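Long-range contacts in ferritin, putative (Archaeoglobus fulgidus, PDB 5LS9), which probably stores iron inside a hollow shell of 24 subunits, here in a humanized form made as a tool for cell-targeted delivery: residues S28-F33 against D79-P85; A11-Q15 against R102-L106; P85-E90 against I139-R144; L38-W44 against D157-R163. The protein carries 10 engineered substitutions. All blocks are in the same frame, centred on the assembly; numbering follows the deposited sequence.

Contact 1. Residues S28-F33 against D79-P85. Engineered in segment 79-85: Asp-79 (natural residue Pro), Glu-83 (natural residue Asp).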
loop_
_atom_site.group_PDB
_atom_site.type_symbol
_atom_site.label_atom_id
_atom_site.label_comp_id
_atom_site.label_asym_id
_atom_site.label_seq_id
_atom_site.Cartn_x
_atom_site.Cartn_y
_atom_site.Cartn_z
ATOM N N SER F 28 31.627 37.273 30.424
ATOM C CA SER F 28 32.712 38.255 30.268
ATOM C C SER F 28 33.812 37.820 29.293
ATOM O O SER F 28 34.476 38.670 28.694
ATOM C CB SER F 28 33.347 38.591 31.625
ATOM O OG SER F 28 34.345 39.597 31.492
ATOM N N MET F 29 34.030 36.514 29.149
ATOM C CA MET F 29 34.976 36.015 28.145
ATOM C C MET F 29 34.400 36.175 26.735
ATOM O O MET F 29 35.122 36.553 25.808
ATOM C CB MET F 29 35.367 34.562 28.418
ATOM C CG MET F 29 36.401 34.420 29.520
ATOM S SD MET F 29 36.504 32.754 30.188
ATOM C CE MET F 29 37.813 32.957 31.389
ATOM N N ALA F 30 33.098 35.916 26.583
ATOM C CA ALA F 30 32.409 36.109 25.296
ATOM C C ALA F 30 32.589 37.536 24.781
ATOM O O ALA F 30 32.858 37.745 23.599
ATOM C CB ALA F 30 30.927 35.780 25.423
ATOM N N SER F 31 32.447 38.507 25.678
ATOM C CA SER F 31 32.669 39.907 25.342
ATOM C C SER F 31 34.123 40.143 24.944
ATOM O O SER F 31 34.400 40.850 23.970
ATOM C CB SER F 31 32.302 40.791 26.530
ATOM O OG SER F 31 33.140 40.516 27.632
ATOM N N TYR F 32 35.044 39.550 25.705
ATOM C CA TYR F 32 36.473 39.656 25.413
ATOM C C TYR F 32 36.769 39.174 23.990
ATOM O O TYR F 32 37.389 39.894 23.199
ATOM C CB TYR F 32 37.300 38.886 26.458
ATOM C CG TYR F 32 38.740 38.629 26.060
ATOM C CD1 TYR F 32 39.667 39.668 25.993
ATOM C CD2 TYR F 32 39.177 37.343 25.755
ATOM C CE1 TYR F 32 40.986 39.431 25.624
ATOM C CE2 TYR F 32 40.490 37.099 25.386
ATOM C CZ TYR F 32 41.388 38.141 25.322
ATOM O OH TYR F 32 42.684 37.880 24.956
ATOM N N PHE F 33 36.294 37.970 23.666
ATOM C CA PHE F 33 36.516 37.367 22.344
ATOM C C PHE F 33 35.771 38.109 21.237
ATOM O O PHE F 33 36.199 38.089 20.078
ATOM C CB PHE F 33 36.109 35.887 22.347
ATOM C CG PHE F 33 37.096 34.985 23.032
ATOM C CD1 PHE F 33 38.291 34.654 22.415
ATOM C CD2 PHE F 33 36.828 34.451 24.282
ATOM C CE1 PHE F 33 39.204 33.818 23.036
ATOM C CE2 PHE F 33 37.738 33.620 24.912
ATOM C CZ PHE F 33 38.928 33.302 24.289
ATOM N N ASP F 79 36.870 39.312 35.763
ATOM C CA ASP F 79 38.014 39.850 35.044
ATOM C C ASP F 79 37.566 40.285 33.661
ATOM O O ASP F 79 36.872 39.560 32.950
ATOM C CB ASP F 79 39.135 38.821 34.938
ATOM C CG ASP F 79 39.642 38.379 36.289
ATOM O OD1 ASP F 79 39.165 38.921 37.306
ATOM O OD2 ASP F 79 40.511 37.486 36.340
ATOM N N SER F 80 37.958 41.496 33.298
ATOM C CA SER F 80 37.551 42.090 32.035
ATOM C C SER F 80 38.542 41.732 30.925
ATOM O O SER F 80 38.143 41.574 29.765
ATOM C CB SER F 80 37.425 43.610 32.201
ATOM O OG SER F 80 37.002 43.950 33.522
ATOM N N GLU F 81 39.819 41.568 31.289
ATOM C CA GLU F 81 40.895 41.377 30.309
ATOM C C GLU F 81 41.758 40.124 30.476
ATOM O O GLU F 81 41.837 39.530 31.555
ATOM C CB GLU F 81 41.803 42.613 30.294
ATOM C CG GLU F 81 41.175 43.812 29.601
ATOM C CD GLU F 81 40.688 43.475 28.202
ATOM O OE1 GLU F 81 41.421 42.742 27.494
ATOM O OE2 GLU F 81 39.575 43.929 27.832
ATOM N N TRP F 82 42.401 39.752 29.368
ATOM C CA TRP F 82 43.309 38.610 29.287
ATOM C C TRP F 82 44.356 38.841 28.189
ATOM O O TRP F 82 44.069 39.452 27.162
ATOM C CB TRP F 82 42.535 37.313 29.005
ATOM C CG TRP F 82 41.747 36.797 30.186
ATOM C CD1 TRP F 82 42.222 36.056 31.239
ATOM C CD2 TRP F 82 40.350 36.995 30.435
ATOM N NE1 TRP F 82 41.203 35.786 32.125
ATOM C CE2 TRP F 82 40.047 36.351 31.653
ATOM C CE3 TRP F 82 39.328 37.664 29.748
ATOM C CZ2 TRP F 82 38.765 36.349 32.192
ATOM C CZ3 TRP F 82 38.059 37.660 30.286
ATOM C CH2 TRP F 82 37.787 37.006 31.495
ATOM N N GLU F 83 45.565 38.339 28.425
ATOM C CA GLU F 83 46.682 38.488 27.491
ATOM C C GLU F 83 46.358 37.951 26.106
ATOM O O GLU F 83 46.672 38.590 25.101
ATOM C CB GLU F 83 47.915 37.743 28.017
ATOM C CG GLU F 83 48.594 38.397 29.210
ATOM C CD GLU F 83 49.636 39.430 28.805
ATOM O OE1 GLU F 83 50.669 39.053 28.201
ATOM O OE2 GLU F 83 49.423 40.620 29.107
ATOM N N SER F 84 45.738 36.771 26.070
ATOM C CA SER F 84 45.531 36.015 24.832
ATOM C C SER F 84 44.428 34.955 24.960
ATOM O O SER F 84 44.126 34.488 26.065
ATOM C CB SER F 84 46.828 35.306 24.440
ATOM O OG SER F 84 47.232 34.397 25.457
ATOM N N PRO F 85 43.839 34.554 23.818
ATOM C CA PRO F 85 42.928 33.411 23.805
ATOM C C PRO F 85 43.476 32.192 24.566
ATOM O O PRO F 85 42.709 31.463 25.202
ATOM C CB PRO F 85 42.794 33.107 22.316
ATOM C CG PRO F 85 42.927 34.441 21.664
ATOM C CD PRO F 85 43.939 35.188 22.488
#
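In the ferritin four-helix bundle a long connection crosses from helix 39-65 to helix 85-112, and here its last part, 79-85, lies along one face of helix 6-35, with 431 Å² buried between the two segments. Two aromatic bumps interlock. Trp-82 points inward and drops its six-membered ring beside Met-29 and Tyr-32: CG of Met-29 sits 4.0 Å from that ring's centroid, over the face, and SD of Met-29 lies 5.0 Å from it, a Met-aromatic contact. The edge of the same indole meets the face of Tyr-32, with centroids 5.5 Å apart and planes at 66°, an edge-to-face pair. Tyr-32, with 120 Å² covered, in turn fills the concave side of the loop, Trp-82 over one face of its ring and the Ser-84/Pro-85 backbone at its edge, its OH 3.4 Å from CA of Ser-84. Farther along, the Phe-33 edge meets the proline, CE1 of Phe-33 lying 3.7 Å from CB of Pro-85. On the exposed side Glu-81 forms a salt bridge with Arg-69 of a neighbouring subunit. At the N-terminal end of segment 28-33, Ser-28 OG donates a hydrogen bond to Asp-79 O at 2.9 Å, the backbone of an engineered residue.

Contact 2. Residues A11-Q15 against R102-L106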
loop_
_atom_site.group_PDB
_atom_site.type_symbol
_atom_site.label_atom_id
_atom_site.label_comp_id
_atom_site.label_asym_id
_atom_site.label_seq_id
_atom_site.Cartn_x
_atom_site.Cartn_y
_atom_site.Cartn_z
ATOM N N ALA F 11 25.812 25.484 52.216
ATOM C CA ALA F 11 26.900 25.081 51.319
ATOM C C ALA F 11 26.466 25.045 49.851
ATOM O O ALA F 11 27.267 25.337 48.962
ATOM C CB ALA F 11 27.456 23.723 51.739
ATOM N N LEU F 12 25.206 24.676 49.607
ATOM C CA LEU F 12 24.646 24.614 48.245
ATOM C C LEU F 12 24.281 26.002 47.703
ATOM O O LEU F 12 24.435 26.260 46.512
ATOM C CB LEU F 12 23.421 23.688 48.194
ATOM C CG LEU F 12 23.645 22.185 48.421
ATOM C CD1 LEU F 12 22.304 21.475 48.567
ATOM C CD2 LEU F 12 24.458 21.554 47.300
ATOM N N ASN F 13 23.789 26.884 48.572
ATOM C CA ASN F 13 23.599 28.293 48.215
ATOM C C ASN F 13 24.895 28.962 47.781
ATOM O O ASN F 13 24.888 29.844 46.914
ATOM C CB ASN F 13 23.018 29.069 49.387
ATOM C CG ASN F 13 21.529 28.888 49.514
ATOM O OD1 ASN F 13 20.779 29.233 48.609
ATOM N ND2 ASN F 13 21.087 28.364 50.643
ATOM N N ARG F 14 25.999 28.550 48.404
ATOM C CA ARG F 14 27.326 28.998 47.996
ATOM C C ARG F 14 27.646 28.472 46.607
ATOM O O ARG F 14 28.055 29.243 45.735
ATOM C CB ARG F 14 28.407 28.545 48.988
ATOM C CG ARG F 14 28.502 29.396 50.248
ATOM C CD ARG F 14 29.149 30.745 49.958
ATOM N NE ARG F 14 28.763 31.758 50.938
ATOM C CZ ARG F 14 28.858 33.077 50.756
ATOM N NH1 ARG F 14 29.328 33.584 49.618
ATOM N NH2 ARG F 14 28.474 33.901 51.728
ATOM N N GLN F 15 27.444 27.168 46.397
ATOM C CA GLN F 15 27.734 26.549 45.102
ATOM C C GLN F 15 26.889 27.214 44.016
ATOM O O GLN F 15 27.438 27.719 43.031
ATOM C CB GLN F 15 27.531 25.026 45.152
ATOM C CG GLN F 15 27.886 24.273 43.867
ATOM C CD GLN F 15 29.324 24.483 43.395
ATOM O OE1 GLN F 15 30.204 24.883 44.168
ATOM N NE2 GLN F 15 29.569 24.202 42.114
ATOM N N ARG F 102 35.867 21.974 44.714
ATOM C CA ARG F 102 34.765 22.502 45.504
ATOM C C ARG F 102 33.625 21.489 45.563
ATOM O O ARG F 102 33.007 21.310 46.607
ATOM C CB ARG F 102 34.268 23.825 44.915
ATOM C CG ARG F 102 33.265 24.570 45.782
ATOM C CD ARG F 102 33.937 25.295 46.944
ATOM N NE ARG F 102 33.064 25.386 48.120
ATOM C CZ ARG F 102 31.986 26.167 48.223
ATOM N NH1 ARG F 102 31.275 26.160 49.344
ATOM N NH2 ARG F 102 31.603 26.952 47.219
ATOM N N ILE F 103 33.349 20.819 44.448
ATOM C CA ILE F 103 32.284 19.818 44.421
ATOM C C ILE F 103 32.647 18.559 45.220
ATOM O O ILE F 103 31.792 18.009 45.910
ATOM C CB ILE F 103 31.828 19.512 42.972
ATOM C CG1 ILE F 103 31.009 20.703 42.463
ATOM C CG2 ILE F 103 30.986 18.240 42.905
ATOM C CD1 ILE F 103 30.627 20.661 41.006
ATOM N N HIS F 104 33.903 18.116 45.164
ATOM C CA HIS F 104 34.321 16.943 45.949
ATOM C C HIS F 104 34.290 17.204 47.460
ATOM O O HIS F 104 34.263 16.260 48.255
ATOM C CB HIS F 104 35.711 16.446 45.531
ATOM C CG HIS F 104 35.690 15.475 44.390
ATOM N ND1 HIS F 104 36.416 14.302 44.396
ATOM C CD2 HIS F 104 35.034 15.505 43.206
ATOM C CE1 HIS F 104 36.214 13.656 43.260
ATOM N NE2 HIS F 104 35.375 14.362 42.524
ATOM N N GLU F 105 34.306 18.475 47.850
ATOM C CA GLU F 105 34.115 18.848 49.251
ATOM C C GLU F 105 32.660 18.603 49.697
ATOM O O GLU F 105 32.419 18.134 50.809
ATOM C CB GLU F 105 34.559 20.306 49.487
ATOM C CG GLU F 105 36.077 20.487 49.402
ATOM C CD GLU F 105 36.550 21.920 49.634
ATOM O OE1 GLU F 105 35.712 22.848 49.613
ATOM O OE2 GLU F 105 37.772 22.128 49.832
ATOM N N LEU F 106 31.706 18.898 48.814
ATOM C CA LEU F 106 30.273 18.665 49.079
ATOM C C LEU F 106 29.918 17.169 49.078
ATOM O O LEU F 106 29.137 16.705 49.907
ATOM C CB LEU F 106 29.398 19.380 48.033
ATOM C CG LEU F 106 29.571 20.885 47.808
ATOM C CD1 LEU F 106 28.805 21.362 46.578
ATOM C CD2 LEU F 106 29.146 21.677 49.037
#
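Gln-15 reaches across the gap between two antiparallel helices and lies against the aliphatic part of Arg-102, its OE1 3.5 Å from CG of Arg-102, while its NE2 comes within 3.8 Å of CG1 of Ile-103. The amide is held by its own helix: NE2 is hydrogen-bonded to Glu-19, a ligand of the bound magnesium ion, and the Gln-15 side chain is about 5 Å from that ion, so this contact borders the metal site. One turn back, Ala-11 meets Leu-106, with CB of Ala-11 3.8 Å from CD2 of Leu-106; the leucine also lies 4.1 Å by its CD1 from CG of Gln-15. Arg-102 extends over the outer side, where its NH1 is 3.7 Å from CB of Arg-14. No hydrogen bond joins the segments, and the axes approach only to 11.3 Å at 160°, so side chains bridge a wide spacing and bury a modest 299 Å². Within the four-helix bundle the pair belongs to helices 6-35 and 85-112. Leu-12 and Gln-15 continue inward onto Met-59 of helix 39-65, and Ile-103 packs on Tyr-125 and Gln-129 of helix 116-146, the latter another magnesium ligand.

Contact 3. Residues P85-E90 against I139-R144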
loop_
_atom_site.group_PDB
_atom_site.type_symbol
_atom_site.label_atom_id
_atom_site.label_comp_id
_atom_site.label_asym_id
_atom_site.label_seq_id
_atom_site.Cartn_x
_atom_site.Cartn_y
_atom_site.Cartn_z
ATOM N N PRO F 85 43.839 34.554 23.818
ATOM C CA PRO F 85 42.928 33.411 23.805
ATOM C C PRO F 85 43.476 32.192 24.566
ATOM O O PRO F 85 42.709 31.463 25.202
ATOM C CB PRO F 85 42.794 33.107 22.316
ATOM C CG PRO F 85 42.927 34.441 21.664
ATOM C CD PRO F 85 43.939 35.188 22.488
ATOM N N LEU F 86 44.791 31.983 24.500
ATOM C CA LEU F 86 45.449 30.901 25.230
ATOM C C LEU F 86 45.396 31.109 26.747
ATOM O O LEU F 86 44.978 30.210 27.484
ATOM C CB LEU F 86 46.895 30.766 24.757
ATOM C CG LEU F 86 47.800 29.755 25.460
ATOM C CD1 LEU F 86 47.143 28.394 25.684
ATOM C CD2 LEU F 86 49.076 29.603 24.647
ATOM N N ALA F 87 45.819 32.289 27.204
ATOM C CA ALA F 87 45.760 32.639 28.634
ATOM C C ALA F 87 44.319 32.660 29.156
ATOM O O ALA F 87 44.050 32.256 30.290
ATOM C CB ALA F 87 46.425 33.987 28.878
ATOM N N ALA F 88 43.402 33.138 28.315
ATOM C CA ALA F 88 41.977 33.122 28.619
ATOM C C ALA F 88 41.534 31.718 28.980
ATOM O O ALA F 88 40.957 31.510 30.042
ATOM C CB ALA F 88 41.174 33.627 27.427
ATOM N N PHE F 89 41.822 30.761 28.098
ATOM C CA PHE F 89 41.403 29.366 28.299
ATOM C C PHE F 89 42.185 28.630 29.381
ATOM O O PHE F 89 41.725 27.604 29.871
ATOM C CB PHE F 89 41.463 28.564 26.993
ATOM C CG PHE F 89 40.129 28.415 26.314
ATOM C CD1 PHE F 89 39.119 27.664 26.904
ATOM C CD2 PHE F 89 39.881 29.016 25.084
ATOM C CE1 PHE F 89 37.889 27.519 26.285
ATOM C CE2 PHE F 89 38.654 28.872 24.459
ATOM C CZ PHE F 89 37.658 28.121 25.057
ATOM N N GLU F 90 43.364 29.132 29.740
ATOM C CA GLU F 90 44.094 28.594 30.891
ATOM C C GLU F 90 43.485 29.044 32.221
ATOM O O GLU F 90 43.712 28.405 33.251
ATOM C CB GLU F 90 45.574 28.954 30.831
ATOM C CG GLU F 90 46.356 28.053 29.897
ATOM C CD GLU F 90 47.828 28.391 29.864
ATOM O OE1 GLU F 90 48.155 29.534 29.482
ATOM O OE2 GLU F 90 48.652 27.518 30.208
ATOM N N ILE F 139 41.281 22.275 24.506
ATOM C CA ILE F 139 41.451 23.538 23.787
ATOM C C ILE F 139 42.706 24.294 24.249
ATOM O O ILE F 139 43.397 24.911 23.429
ATOM C CB ILE F 139 40.192 24.436 23.913
ATOM C CG1 ILE F 139 38.954 23.696 23.394
ATOM C CG2 ILE F 139 40.361 25.738 23.132
ATOM C CD1 ILE F 139 37.645 24.228 23.941
ATOM N N VAL F 140 42.994 24.250 25.549
ATOM C CA VAL F 140 44.218 24.852 26.092
ATOM C C VAL F 140 45.427 24.320 25.334
ATOM O O VAL F 140 46.244 25.097 24.832
ATOM C CB VAL F 140 44.396 24.546 27.599
ATOM C CG1 VAL F 140 45.818 24.833 28.052
ATOM C CG2 VAL F 140 43.411 25.351 28.431
ATOM N N GLU F 141 45.517 22.989 25.267
ATOM C CA GLU F 141 46.565 22.290 24.523
ATOM C C GLU F 141 46.604 22.744 23.067
ATOM O O GLU F 141 47.646 23.179 22.583
ATOM C CB GLU F 141 46.356 20.768 24.569
ATOM C CG GLU F 141 46.786 20.080 25.857
ATOM C CD GLU F 141 46.493 18.582 25.827
ATOM O OE1 GLU F 141 45.303 18.202 25.822
ATOM O OE2 GLU F 141 47.450 17.778 25.812
ATOM N N LYS F 142 45.467 22.650 22.378
ATOM C CA LYS F 142 45.382 23.058 20.970
ATOM C C LYS F 142 45.887 24.471 20.732
ATOM O O LYS F 142 46.487 24.738 19.696
ATOM C CB LYS F 142 43.952 22.955 20.442
ATOM C CG LYS F 142 43.486 21.527 20.248
ATOM C CD LYS F 142 42.656 21.362 18.987
ATOM C CE LYS F 142 42.342 19.894 18.756
ATOM N NZ LYS F 142 41.892 19.628 17.366
ATOM N N LEU F 143 45.641 25.369 21.685
ATOM C CA LEU F 143 46.073 26.757 21.550
ATOM C C LEU F 143 47.587 26.943 21.697
ATOM O O LEU F 143 48.153 27.852 21.094
ATOM C CB LEU F 143 45.309 27.657 22.524
ATOM C CG LEU F 143 43.870 27.970 22.102
ATOM C CD1 LEU F 143 43.124 28.696 23.207
ATOM C CD2 LEU F 143 43.825 28.802 20.827
ATOM N N ARG F 144 48.239 26.089 22.482
ATOM C CA ARG F 144 49.705 26.088 22.554
ATOM C C ARG F 144 50.331 25.556 21.261
ATOM O O ARG F 144 51.282 26.149 20.738
ATOM C CB ARG F 144 50.198 25.266 23.745
ATOM C CG ARG F 144 49.871 25.883 25.098
ATOM C CD ARG F 144 50.307 24.980 26.239
ATOM N NE ARG F 144 49.468 25.143 27.424
ATOM C CZ ARG F 144 49.351 24.243 28.402
ATOM N NH1 ARG F 144 48.555 24.489 29.439
ATOM N NH2 ARG F 144 50.018 23.095 28.355
#
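A salt bridge joins Glu-90 OE2 to Arg-144 NH1 at 3.1 Å; the hydrogen bond within it is weak, its N-H...O angle being 132°. Beneath the ion pair, CG of Glu-90 rests 3.7 Å from CG1 of Val-140, and CD1 of Leu-86 lies 3.8 Å from CG of Arg-144, so the aliphatic stems of both charged residues join the packing. Leu-86 also meets the adjacent residue, its CD1 being 3.7 Å from CB of Leu-143. Deeper, Phe-89 takes Ile-139 over its ring face, with CG2 of Ile-139 3.9 Å from the centroid and 15° off the normal, a CH-pi contact, while CD2 of Phe-89 is 3.8 Å from CD1 of Leu-143. The axes run antiparallel at 158° and approach to 9.1 Å. This is the pairing of helices 85-112 and 116-146 in the ferritin bundle; Phe-89 goes on to Trp-44 and Phe-41 of helix 39-65, and Leu-143 packs on Leu-153 and Leu-156 of the short helix 150-160.

Contact 4. Residues L38-W44 against D157-R163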
loop_
_atom_site.group_PDB
_atom_site.type_symbol
_atom_site.label_atom_id
_atom_site.label_comp_id
_atom_site.label_asym_id
_atom_site.label_seq_id
_atom_site.Cartn_x
_atom_site.Cartn_y
_atom_site.Cartn_z
ATOM N N LEU F 38 36.781 37.281 17.289
ATOM C CA LEU F 38 36.673 35.813 17.254
ATOM C C LEU F 38 35.247 35.335 17.526
ATOM O O LEU F 38 34.844 35.200 18.684
ATOM C CB LEU F 38 37.636 35.169 18.260
ATOM C CG LEU F 38 39.112 35.132 17.859
ATOM C CD1 LEU F 38 39.973 34.716 19.044
ATOM C CD2 LEU F 38 39.350 34.203 16.675
ATOM N N LYS F 39 34.512 35.035 16.454
ATOM C CA LYS F 39 33.067 34.748 16.536
ATOM C C LYS F 39 32.735 33.332 17.019
ATOM O O LYS F 39 31.676 33.106 17.611
ATOM C CB LYS F 39 32.385 34.998 15.178
ATOM C CG LYS F 39 32.651 36.369 14.559
ATOM C CD LYS F 39 31.708 37.462 15.058
ATOM C CE LYS F 39 31.815 37.707 16.554
ATOM N NZ LYS F 39 31.293 39.038 16.971
ATOM N N GLY F 40 33.629 32.385 16.757
ATOM C CA GLY F 40 33.469 31.013 17.232
ATOM C C GLY F 40 33.805 30.864 18.706
ATOM O O GLY F 40 33.112 30.161 19.446
ATOM N N PHE F 41 34.874 31.527 19.135
ATOM C CA PHE F 41 35.243 31.539 20.547
ATOM C C PHE F 41 34.135 32.207 21.359
ATOM O O PHE F 41 33.741 31.709 22.418
ATOM C CB PHE F 41 36.566 32.279 20.755
ATOM C CG PHE F 41 37.766 31.484 20.354
ATOM C CD1 PHE F 41 38.120 31.351 19.022
ATOM C CD2 PHE F 41 38.538 30.858 21.312
ATOM C CE1 PHE F 41 39.225 30.605 18.656
ATOM C CE2 PHE F 41 39.647 30.112 20.958
ATOM C CZ PHE F 41 39.991 29.985 19.626
ATOM N N SER F 42 33.636 33.333 20.847
ATOM C CA SER F 42 32.530 34.061 21.479
ATOM C C SER F 42 31.303 33.168 21.662
ATOM O O SER F 42 30.694 33.161 22.729
ATOM C CB SER F 42 32.149 35.304 20.661
ATOM O OG SER F 42 31.390 34.963 19.517
ATOM N N ASN F 43 30.953 32.423 20.616
ATOM C CA ASN F 43 29.829 31.497 20.672
ATOM C C ASN F 43 30.003 30.436 21.771
ATOM O O ASN F 43 29.054 30.139 22.508
ATOM C CB ASN F 43 29.635 30.822 19.311
ATOM C CG ASN F 43 28.464 29.853 19.303
ATOM O OD1 ASN F 43 28.642 28.641 19.470
ATOM N ND2 ASN F 43 27.257 30.386 19.135
ATOM N N TRP F 44 31.216 29.888 21.877
ATOM C CA TRP F 44 31.540 28.836 22.858
ATOM C C TRP F 44 31.309 29.263 24.300
ATOM O O TRP F 44 30.744 28.508 25.092
ATOM C CB TRP F 44 32.999 28.417 22.716
ATOM C CG TRP F 44 33.347 27.127 23.403
ATOM C CD1 TRP F 44 33.329 25.890 22.846
ATOM C CD2 TRP F 44 33.782 26.953 24.758
ATOM N NE1 TRP F 44 33.725 24.953 23.763
ATOM C CE2 TRP F 44 34.013 25.579 24.946
ATOM C CE3 TRP F 44 33.993 27.823 25.832
ATOM C CZ2 TRP F 44 34.442 25.049 26.161
ATOM C CZ3 TRP F 44 34.421 27.296 27.042
ATOM C CH2 TRP F 44 34.639 25.920 27.194
ATOM N N ASP F 157 38.752 28.640 15.380
ATOM C CA ASP F 157 37.648 29.577 15.591
ATOM C C ASP F 157 36.353 28.998 15.052
ATOM O O ASP F 157 35.437 28.706 15.817
ATOM C CB ASP F 157 37.928 30.923 14.913
ATOM C CG ASP F 157 36.743 31.870 14.982
ATOM O OD1 ASP F 157 36.239 32.098 16.104
ATOM O OD2 ASP F 157 36.313 32.386 13.925
ATOM N N LYS F 158 36.305 28.796 13.739
ATOM C CA LYS F 158 35.083 28.355 13.061
ATOM C C LYS F 158 34.492 27.110 13.718
ATOM O O LYS F 158 33.275 26.997 13.870
ATOM C CB LYS F 158 35.366 28.082 11.580
ATOM C CG LYS F 158 34.129 27.921 10.713
ATOM C CD LYS F 158 34.521 27.681 9.263
ATOM C CE LYS F 158 33.322 27.342 8.386
ATOM N NZ LYS F 158 33.686 27.182 6.947
ATOM N N GLU F 159 35.366 26.191 14.119
ATOM C CA GLU F 159 34.936 24.909 14.673
ATOM C C GLU F 159 34.087 25.104 15.931
ATOM O O GLU F 159 33.015 24.516 16.053
ATOM C CB GLU F 159 36.144 24.020 14.975
ATOM C CG GLU F 159 36.126 22.706 14.220
ATOM C CD GLU F 159 37.301 21.819 14.566
ATOM O OE1 GLU F 159 38.279 22.327 15.160
ATOM O OE2 GLU F 159 37.244 20.614 14.240
ATOM N N LEU F 160 34.563 25.951 16.845
ATOM C CA LEU F 160 33.847 26.249 18.094
ATOM C C LEU F 160 32.462 26.874 17.883
ATOM O O LEU F 160 31.598 26.750 18.756
ATOM C CB LEU F 160 34.706 27.150 18.978
ATOM C CG LEU F 160 35.966 26.440 19.484
ATOM C CD1 LEU F 160 37.199 27.319 19.360
ATOM C CD2 LEU F 160 35.809 25.965 20.915
ATOM N N SER F 161 32.261 27.526 16.730
ATOM C CA SER F 161 30.945 28.064 16.320
ATOM C C SER F 161 29.819 27.033 16.375
ATOM O O SER F 161 28.673 27.378 16.649
ATOM C CB SER F 161 30.983 28.614 14.886
ATOM O OG SER F 161 32.202 29.252 14.585
ATOM N N LEU F 162 30.152 25.769 16.116
ATOM C CA LEU F 162 29.153 24.711 15.947
ATOM C C LEU F 162 28.671 24.079 17.263
ATOM O O LEU F 162 27.889 23.129 17.246
ATOM C CB LEU F 162 29.690 23.627 14.999
ATOM C CG LEU F 162 29.964 24.054 13.546
ATOM C CD1 LEU F 162 31.401 24.509 13.334
ATOM C CD2 LEU F 162 29.665 22.920 12.579
ATOM N N ARG F 163 29.121 24.595 18.401
ATOM C CA ARG F 163 28.563 24.167 19.681
ATOM C C ARG F 163 27.145 24.727 19.834
ATOM O O ARG F 163 26.819 25.758 19.249
ATOM C CB ARG F 163 29.440 24.639 20.831
ATOM C CG ARG F 163 29.131 23.954 22.145
ATOM C CD ARG F 163 29.843 24.613 23.312
ATOM N NE ARG F 163 29.595 23.888 24.553
ATOM C CZ ARG F 163 30.152 24.175 25.725
ATOM N NH1 ARG F 163 30.996 25.192 25.841
ATOM N NH2 ARG F 163 29.857 23.446 26.792
#
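The backbones of Gly-40 and Ser-161 come unusually close, their CA atoms only 4.0 Å apart, where the C-terminal part of the short fifth helix of the ferritin fold and the residues after it pack against the start of helix 39-65. A side chain at Gly-40 would collide: an ideal CB would lie 1.8 Å from O of Asp-157 and 2.9 Å from OG of Ser-161. Instead, CA of Gly-40 makes a CA-H...O contact with O of Asp-157 at 3.3 Å, nearly linear at 168°. Asp-157 also serves the first turn of helix 39-65, its OD1 accepting a hydrogen bond from N of Gly-40 at 2.7 Å and a weak one from N of Phe-41 at 3.4 Å, so the carboxylate meets amides of the helix start. Next to it, Leu-160 places CD1 over the Phe-41 ring, 3.9 Å from its centroid and 10° off the normal. A type I turn from Leu-160 to Arg-163 then sends the chain back along helix 39-65. There the arginine forms a salt bridge with Glu-51 and a hydrogen bond with Gln-48, while its guanidinium covers Trp-44 in a cation-pi contact: CZ of Arg-163 lies 4.4 Å from the centroid of the indole five-membered ring.

From the N terminus, helix 6-35 enters contact 2 first, but its loop closes only at 102-106, enclosing all of contact 1, which opens at 28-33 and closes at 79-85. Contact 4 opens at 38-44 and closes last, at 157-163; it crosses both contacts 1 and 2 and encloses contact 3. Contact 3 follows contact 1 in series, shares Pro-85 with it, and crosses contact 2. Contacts 1, 3 and 4 touch one another at one end of the bundle, with centres 12 to 14 Å apart, joining the long connection and all five helices there. Contact 2 lies on the other side of the chain's centre, 27 to 31 Å from their centres.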